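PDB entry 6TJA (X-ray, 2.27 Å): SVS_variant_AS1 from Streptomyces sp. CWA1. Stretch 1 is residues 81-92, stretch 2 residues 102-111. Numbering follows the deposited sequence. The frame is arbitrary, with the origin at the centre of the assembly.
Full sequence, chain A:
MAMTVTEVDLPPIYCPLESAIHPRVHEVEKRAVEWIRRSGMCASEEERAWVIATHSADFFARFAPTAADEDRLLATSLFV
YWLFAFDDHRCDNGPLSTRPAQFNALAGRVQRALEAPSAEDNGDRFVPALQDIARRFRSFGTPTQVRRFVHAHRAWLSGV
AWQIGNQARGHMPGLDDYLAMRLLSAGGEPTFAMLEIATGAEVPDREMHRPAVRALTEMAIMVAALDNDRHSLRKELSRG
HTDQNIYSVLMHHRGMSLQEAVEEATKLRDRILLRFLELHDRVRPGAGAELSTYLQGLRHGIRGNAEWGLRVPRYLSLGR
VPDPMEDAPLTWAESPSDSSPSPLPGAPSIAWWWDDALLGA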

# COMPACT_ATOMS: atom_id res chain seq x y z
N TYR A 81 3.50 -17.19 10.73
CA TYR A 81 4.85 -17.80 10.86
C TYR A 81 5.84 -17.01 9.98
O TYR A 81 6.94 -16.57 10.45
N TRP A 82 5.46 -16.87 8.72
CA TRP A 82 6.25 -16.16 7.69
C TRP A 82 6.62 -14.79 8.20
O TRP A 82 7.77 -14.43 8.09
N LEU A 83 5.64 -14.05 8.73
CA LEU A 83 5.82 -12.67 9.21
C LEU A 83 6.86 -12.67 10.33
O LEU A 83 7.77 -11.84 10.26
N PHE A 84 6.73 -13.54 11.33
CA PHE A 84 7.70 -13.57 12.46
C PHE A 84 9.10 -13.86 11.90
O PHE A 84 10.07 -13.19 12.27
N ALA A 85 9.18 -14.81 10.97
CA ALA A 85 10.45 -15.26 10.38
C ALA A 85 11.06 -14.12 9.54
O ALA A 85 12.27 -13.81 9.69
N PHE A 86 10.27 -13.46 8.69
CA PHE A 86 10.75 -12.36 7.83
C PHE A 86 11.14 -11.16 8.71
O PHE A 86 12.21 -10.56 8.51
N ASP A 87 10.33 -10.84 9.71
CA ASP A 87 10.66 -9.74 10.63
C ASP A 87 12.04 -10.02 11.24
O ASP A 87 12.89 -9.13 11.16
N ASP A 88 12.27 -11.22 11.76
CA ASP A 88 13.46 -11.54 12.60
C ASP A 88 14.75 -11.69 11.75
O ASP A 88 15.80 -11.34 12.28
N HIS A 89 14.66 -12.13 10.51
CA HIS A 89 15.82 -12.29 9.67
C HIS A 89 16.09 -11.16 8.67
O HIS A 89 17.18 -11.05 8.21
N ARG A 90 15.11 -10.34 8.34
CA ARG A 90 15.32 -9.32 7.34
C ARG A 90 14.95 -7.92 7.70
O ARG A 90 15.32 -7.02 7.03
N CYS A 91 14.23 -7.76 8.76
CA CYS A 91 13.67 -6.45 9.16
C CYS A 91 14.40 -5.99 10.41
O CYS A 91 14.91 -4.87 10.41
N ASP A 92 14.48 -6.84 11.44
CA ASP A 92 14.87 -6.44 12.82
C ASP A 92 16.37 -6.69 13.09
O ASP A 92 16.90 -5.97 13.93
N GLN A 102 18.93 -0.74 0.69
CA GLN A 102 18.80 -2.16 0.31
C GLN A 102 17.43 -2.68 0.74
O GLN A 102 16.87 -3.46 -0.01
N PHE A 103 16.89 -2.23 1.87
CA PHE A 103 15.56 -2.71 2.33
C PHE A 103 14.47 -2.26 1.35
O PHE A 103 13.58 -3.06 1.03
N ASN A 104 14.54 -1.02 0.87
CA ASN A 104 13.52 -0.48 -0.05
C ASN A 104 13.42 -1.42 -1.26
O ASN A 104 12.31 -1.61 -1.77
N ALA A 105 14.53 -1.98 -1.72
CA ALA A 105 14.55 -2.87 -2.90
C ALA A 105 13.94 -4.22 -2.51
O ALA A 105 13.09 -4.74 -3.28
N LEU A 106 14.34 -4.77 -1.37
CA LEU A 106 13.72 -6.03 -0.88
C LEU A 106 12.20 -5.85 -0.74
O LEU A 106 11.46 -6.71 -1.21
N ALA A 107 11.74 -4.79 -0.08
CA ALA A 107 10.30 -4.52 0.15
C ALA A 107 9.58 -4.53 -1.19
O ALA A 107 8.44 -5.05 -1.29
N GLY A 108 10.23 -3.98 -2.20
CA GLY A 108 9.66 -3.90 -3.56
C GLY A 108 9.60 -5.27 -4.19
O GLY A 108 8.55 -5.59 -4.78
N ARG A 109 10.67 -6.06 -4.08
CA ARG A 109 10.74 -7.42 -4.70
C ARG A 109 9.72 -8.33 -4.00
O ARG A 109 8.98 -9.01 -4.69
N VAL A 110 9.64 -8.32 -2.67
CA VAL A 110 8.71 -9.21 -1.91
C VAL A 110 7.26 -8.81 -2.23
O VAL A 110 6.44 -9.70 -2.55
N GLN A 111 6.95 -7.51 -2.16
CA GLN A 111 5.59 -7.03 -2.45
C GLN A 111 5.21 -7.49 -3.88
O GLN A 111 4.13 -8.07 -4.04

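The two helices run nearly antiparallel, at 153° between their N-to-C directions, and their axes come no closer than 12.4 Å. That is a wide separation, so long side chains must reach across it, and the 274 Å² buried between the stretches is almost entirely a matter of apolar packing; no hydrogen bond crosses.

Y81 lies out of reach of stretch 2, and the first residue to point toward it is W82. Its chi1 is t (-173°), which extends the indole far enough that CH2 meets V110 CG1 at 4.0 Å. The methyl lies at the edge of the ring, near its plane. NE1 is hydrogen-bonded elsewhere in the structure, so the large ring can be buried without leaving its polar atom unsatisfied.

L83, F84 and A85 follow the helix round to other sides and play no part, but one turn after W82 the chain brings F86 toward stretch 2. Also t (-175°), its ring touches three residues: CZ is 3.7 Å from L106 CD2, CE1 is 3.9 Å from V110 CG2, and CE2 is 4.5 Å from F103 CE1. A phenyl ring suits this central place because it is long enough to span the gap and has no polar group to satisfy. The opposing residues F103, L106 and V110 all point toward stretch 1, spaced at three and four residues so that they line one side of their helix. Each has chi1 t, and L106 adds chi2 p (73°).

D87, D88 and H89 are out of reach. H89, with chi1 m, instead turns back on its own helix, where ND1 donates a hydrogen bond to A85 O at 3.0 Å.

R90 points toward stretch 2 with chi1 m (-57°) and chi2 between wells (-99°). R90 CD lies 3.8 Å from L106 CD2 and R90 NH1 about 4.1 Å from L106 CD1, so the chain and its head both lie against the leucine; NH1 is also hydrogen-bonded elsewhere in the structure. An arginine suits the place because its long chain can pack on a leucine while its polar end is satisfied elsewhere. Its backbone also takes part, with R90 O 4.0 Å from F103 CD1.

Across 87-91 the helix widens into a pi-type turn, in which D92 N bonds to D87 O at 2.8 Å. Here the backbones draw nearer, C91 CA and F103 CA being 8.0 Å apart, and a small side chain is enough. C91 points sideways with chi1 m (-61°), placing SG 3.9 Å from F103 CE1 in an oblique sulfur-aromatic contact. D92, exposed, lies beyond the interface.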

# COMPACT_ATOMS: atom_id res chain seq x y z
CB TYR A 81 4.85 -19.29 10.49
CG TYR A 81 4.27 -20.20 11.54
CD1 TYR A 81 4.96 -20.50 12.70
CD2 TYR A 81 3.01 -20.77 11.39
CE1 TYR A 81 4.43 -21.33 13.68
CE2 TYR A 81 2.49 -21.63 12.34
CZ TYR A 81 3.19 -21.90 13.49
OH TYR A 81 2.66 -22.69 14.44
CB TRP A 82 5.45 -16.04 6.39
CG TRP A 82 6.29 -15.47 5.30
CD1 TRP A 82 7.09 -16.14 4.42
CD2 TRP A 82 6.41 -14.08 4.99
NE1 TRP A 82 7.68 -15.26 3.56
CE2 TRP A 82 7.30 -13.99 3.90
CE3 TRP A 82 5.86 -12.92 5.52
CZ2 TRP A 82 7.64 -12.76 3.34
CZ3 TRP A 82 6.22 -11.71 4.98
CH2 TRP A 82 7.09 -11.63 3.89
CB LEU A 83 4.49 -12.09 9.69
CG LEU A 83 4.55 -10.70 10.31
CD1 LEU A 83 4.60 -9.62 9.24
CD2 LEU A 83 3.36 -10.51 11.22
CB PHE A 84 7.28 -14.55 13.56
CG PHE A 84 6.14 -14.07 14.42
CD1 PHE A 84 6.03 -12.74 14.81
CD2 PHE A 84 5.15 -14.96 14.82
CE1 PHE A 84 4.97 -12.32 15.59
CE2 PHE A 84 4.10 -14.53 15.62
CZ PHE A 84 4.01 -13.22 16.00
CB ALA A 85 10.19 -16.50 9.57
CB PHE A 86 9.69 -12.00 6.78
CG PHE A 86 10.12 -10.96 5.79
CD1 PHE A 86 10.64 -11.33 4.56
CD2 PHE A 86 10.00 -9.60 6.09
CE1 PHE A 86 11.03 -10.37 3.64
CE2 PHE A 86 10.40 -8.65 5.17
CZ PHE A 86 10.93 -9.03 3.96
CB ASP A 87 9.61 -9.54 11.73
CG ASP A 87 9.92 -8.33 12.59
OD1 ASP A 87 10.03 -7.22 12.02
OD2 ASP A 87 10.11 -8.50 13.80
CB ASP A 88 13.21 -12.77 13.48
CG ASP A 88 14.40 -13.22 14.30
OD1 ASP A 88 14.63 -12.64 15.39
OD2 ASP A 88 15.06 -14.16 13.85
CB HIS A 89 15.72 -13.57 8.86
CG HIS A 89 15.81 -14.81 9.67
ND1 HIS A 89 14.72 -15.59 9.95
CD2 HIS A 89 16.87 -15.41 10.24
CE1 HIS A 89 15.09 -16.61 10.69
NE2 HIS A 89 16.39 -16.53 10.88
CB ARG A 90 14.49 -9.63 6.10
CG ARG A 90 14.73 -10.96 5.48
CD ARG A 90 15.65 -10.87 4.30
NE ARG A 90 16.29 -12.14 4.08
CZ ARG A 90 16.10 -12.90 3.02
NH1 ARG A 90 15.29 -12.52 2.04
NH2 ARG A 90 16.73 -14.04 2.94
CB CYS A 91 12.16 -6.51 9.35
SG CYS A 91 11.25 -6.99 7.84
CB ASP A 92 13.95 -7.12 13.85
CG ASP A 92 13.89 -6.41 15.19
OD1 ASP A 92 13.68 -5.17 15.18
OD2 ASP A 92 14.08 -7.09 16.22
CB GLN A 102 19.87 -3.03 0.95
CG GLN A 102 21.26 -2.74 0.42
CD GLN A 102 22.30 -3.52 1.18
OE1 GLN A 102 22.35 -4.74 1.07
NE2 GLN A 102 23.14 -2.82 1.95
CB PHE A 103 15.25 -2.29 3.76
CG PHE A 103 13.93 -2.88 4.20
CD1 PHE A 103 13.85 -4.20 4.61
CD2 PHE A 103 12.76 -2.15 4.09
CE1 PHE A 103 12.64 -4.76 4.98
CE2 PHE A 103 11.55 -2.72 4.45
CZ PHE A 103 11.49 -4.03 4.88
CB ASN A 104 13.82 0.97 -0.39
CG ASN A 104 13.60 1.92 0.77
OD1 ASN A 104 13.15 1.53 1.84
ND2 ASN A 104 13.87 3.19 0.52
CB ALA A 105 15.94 -3.01 -3.46
CB LEU A 106 14.36 -6.46 0.44
CG LEU A 106 13.76 -7.72 1.06
CD1 LEU A 106 14.16 -8.96 0.29
CD2 LEU A 106 14.16 -7.86 2.52
CB ALA A 107 10.11 -3.20 0.84
CB ARG A 109 12.16 -8.00 -4.69
CG ARG A 109 13.15 -7.29 -5.63
CD ARG A 109 14.51 -7.96 -5.86
NE ARG A 109 15.02 -8.51 -4.62
CZ ARG A 109 15.88 -7.89 -3.78
NH1 ARG A 109 16.37 -6.69 -4.06
NH2 ARG A 109 16.26 -8.50 -2.67
CB VAL A 110 9.02 -9.16 -0.41
CG1 VAL A 110 7.99 -9.89 0.42
CG2 VAL A 110 10.39 -9.73 -0.15
CB GLN A 111 5.49 -5.54 -2.15
CG GLN A 111 4.10 -4.98 -2.36
CD GLN A 111 3.04 -5.47 -1.40
OE1 GLN A 111 3.31 -5.77 -0.22
NE2 GLN A 111 1.80 -5.50 -1.90